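Local coordinates for ankyrin repeat and SAM domain-containing protein 4B (Mus musculus, PDB 5F3X), which probably acts as a scaffold, binding partner proteins through its sterile alpha motif and C-terminal PDZ-binding motif, at residues Val14-Gln19 and Glu23-Phe28. Sequence-based numbering, arbitrary orientation.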
loop_
_atom_site.group_PDB
_atom_site.type_symbol
_atom_site.label_atom_id
_atom_site.label_comp_id
_atom_site.label_asym_id
_atom_site.label_seq_id
_atom_site.Cartn_x
_atom_site.Cartn_y
_atom_site.Cartn_z
ATOM N N VAL B 14 -11.096 9.539 9.423
ATOM C CA VAL B 14 -10.098 9.790 8.381
ATOM C C VAL B 14 -10.754 10.477 7.202
ATOM O O VAL B 14 -10.213 11.442 6.641
ATOM C CB VAL B 14 -9.409 8.483 7.930
ATOM C CG1 VAL B 14 -8.313 8.805 6.918
ATOM C CG2 VAL B 14 -8.846 7.719 9.094
ATOM N N PHE B 15 -11.939 9.984 6.811
ATOM C CA PHE B 15 -12.697 10.585 5.725
ATOM C C PHE B 15 -12.876 12.088 5.937
ATOM O O PHE B 15 -12.366 12.895 5.151
ATOM C CB PHE B 15 -14.039 9.872 5.585
ATOM C CG PHE B 15 -14.865 10.378 4.443
ATOM C CD1 PHE B 15 -14.504 10.089 3.131
ATOM C CD2 PHE B 15 -15.978 11.168 4.670
ATOM C CE1 PHE B 15 -15.247 10.570 2.082
ATOM C CE2 PHE B 15 -16.726 11.649 3.618
ATOM C CZ PHE B 15 -16.360 11.355 2.325
ATOM N N LEU B 16 -13.583 12.486 7.008
ATOM C CA LEU B 16 -13.766 13.917 7.279
ATOM C C LEU B 16 -12.433 14.649 7.353
ATOM O O LEU B 16 -12.293 15.757 6.822
ATOM C CB LEU B 16 -14.556 14.128 8.566
ATOM C CG LEU B 16 -15.943 13.472 8.593
ATOM C CD1 LEU B 16 -16.566 13.612 9.979
ATOM C CD2 LEU B 16 -16.865 14.056 7.495
ATOM N N GLN B 17 -11.436 14.036 7.989
ATOM C CA GLN B 17 -10.120 14.657 8.108
ATOM C C GLN B 17 -9.553 15.023 6.739
ATOM O O GLN B 17 -9.122 16.161 6.504
ATOM C CB GLN B 17 -9.194 13.702 8.856
ATOM C CG GLN B 17 -7.850 14.272 9.215
ATOM C CD GLN B 17 -7.940 15.495 10.103
ATOM O OE1 GLN B 17 -8.717 15.539 11.088
ATOM N NE2 GLN B 17 -7.152 16.515 9.751
ATOM N N SER B 18 -9.570 14.068 5.809
ATOM C CA SER B 18 -9.105 14.316 4.448
ATOM C C SER B 18 -9.801 15.503 3.775
ATOM O O SER B 18 -9.227 16.121 2.870
ATOM C CB SER B 18 -9.329 13.059 3.612
ATOM O OG SER B 18 -10.725 12.789 3.478
ATOM N N GLN B 19 -11.049 15.794 4.150
ATOM C CA GLN B 19 -11.874 16.778 3.449
ATOM C C GLN B 19 -11.927 18.140 4.120
ATOM O O GLN B 19 -12.698 18.992 3.670
ATOM C CB GLN B 19 -13.311 16.261 3.279
ATOM C CG GLN B 19 -13.408 15.061 2.370
ATOM C CD GLN B 19 -12.672 15.252 1.039
ATOM O OE1 GLN B 19 -11.763 14.489 0.721
ATOM N NE2 GLN B 19 -13.079 16.249 0.256
ATOM N N GLU B 23 -14.526 19.206 11.661
ATOM C CA GLU B 23 -15.375 19.878 12.640
ATOM C C GLU B 23 -16.727 19.204 12.821
ATOM O O GLU B 23 -17.398 19.478 13.820
ATOM C CB GLU B 23 -15.587 21.339 12.270
ATOM C CG GLU B 23 -16.463 21.582 11.086
ATOM C CD GLU B 23 -16.933 23.031 11.006
ATOM O OE1 GLU B 23 -17.803 23.416 11.826
ATOM O OE2 GLU B 23 -16.423 23.781 10.139
ATOM N N PHE B 24 -17.141 18.321 11.907
ATOM C CA PHE B 24 -18.449 17.674 12.006
ATOM C C PHE B 24 -18.406 16.305 12.668
ATOM O O PHE B 24 -19.453 15.693 12.851
ATOM C CB PHE B 24 -19.094 17.583 10.624
ATOM C CG PHE B 24 -19.226 18.926 9.955
ATOM C CD1 PHE B 24 -20.258 19.797 10.310
ATOM C CD2 PHE B 24 -18.291 19.346 9.007
ATOM C CE1 PHE B 24 -20.364 21.049 9.726
ATOM C CE2 PHE B 24 -18.397 20.601 8.412
ATOM C CZ PHE B 24 -19.436 21.460 8.792
ATOM N N LEU B 25 -17.236 15.819 13.063
ATOM C CA LEU B 25 -17.184 14.530 13.744
ATOM C C LEU B 25 -18.016 14.495 15.025
ATOM O O LEU B 25 -18.700 13.486 15.255
ATOM C CB LEU B 25 -15.720 14.154 14.009
ATOM C CG LEU B 25 -15.491 12.699 14.420
ATOM C CD1 LEU B 25 -16.129 11.767 13.417
ATOM C CD2 LEU B 25 -14.025 12.386 14.555
ATOM N N PRO B 26 -18.020 15.515 15.885
ATOM C CA PRO B 26 -18.884 15.425 17.074
ATOM C C PRO B 26 -20.382 15.420 16.771
ATOM O O PRO B 26 -21.125 14.775 17.520
ATOM C CB PRO B 26 -18.468 16.645 17.911
ATOM C CG PRO B 26 -17.746 17.535 16.985
ATOM C CD PRO B 26 -17.085 16.652 15.985
ATOM N N ILE B 27 -20.856 16.087 15.706
ATOM C CA ILE B 27 -22.287 16.033 15.393
ATOM C C ILE B 27 -22.645 14.707 14.727
ATOM O O ILE B 27 -23.678 14.104 15.042
ATOM C CB ILE B 27 -22.735 17.234 14.535
ATOM C CG1 ILE B 27 -24.247 17.184 14.259
ATOM C CG2 ILE B 27 -22.056 17.239 13.191
ATOM C CD1 ILE B 27 -25.152 17.783 15.321
ATOM N N PHE B 28 -21.802 14.211 13.820
ATOM C CA PHE B 28 -22.089 12.911 13.225
ATOM C C PHE B 28 -22.138 11.820 14.280
ATOM O O PHE B 28 -22.918 10.870 14.161
ATOM C CB PHE B 28 -21.051 12.551 12.165
ATOM C CG PHE B 28 -21.212 13.297 10.892
ATOM C CD1 PHE B 28 -21.929 14.473 10.848
ATOM C CD2 PHE B 28 -20.659 12.818 9.728
ATOM C CE1 PHE B 28 -22.085 15.170 9.659
ATOM C CE2 PHE B 28 -20.808 13.507 8.541
ATOM C CZ PHE B 28 -21.525 14.684 8.505
#
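Leu-16 on helix 11-18 and Leu-25 at the start of helix 25-30 bring the two backbones closest, their CA atoms 7.3 Å apart, with no hydrogen bond passing between the segments. This is the packing of the first two helices of a SAM domain, the small all-helical fold in which short helices gather against a long C-terminal one, here helix 53-71. Within 14-19, Leu-16 alone makes the contact, reaching across with both methyl branches. Its CG lies anti to the carbonyl carbon (chi1 -58°), and the extended second torsion places CD1 against the turn where Phe-24 passes into Leu-25. There CD1 sits 3.9 Å from Leu-25 N, touching backbone as well as side chain. The other branch, CD2, approaches the ring of Phe-28 obliquely, one helical turn beyond Phe-24, whose carbonyl O accepts the 2.9 Å bond from Phe-28 N. Leu-16 and Phe-28 are both buried; Phe-28 adds a second hold on helix 11-18 through Leu-12, and beyond the pair reaches Leu-38 of helix 35-39 and the loop residue Met-51. On the opposite side of helix 11-18 from Leu-16, Val-14 and Ser-18 pack on apolar side chains of a partner protein chain. Leu-25 meets Leu-16 methyl to methyl, CD1 to CD1 at 3.9 Å, while CD2 of Leu-16 stops 4.1 Å from CE2 of Phe-28.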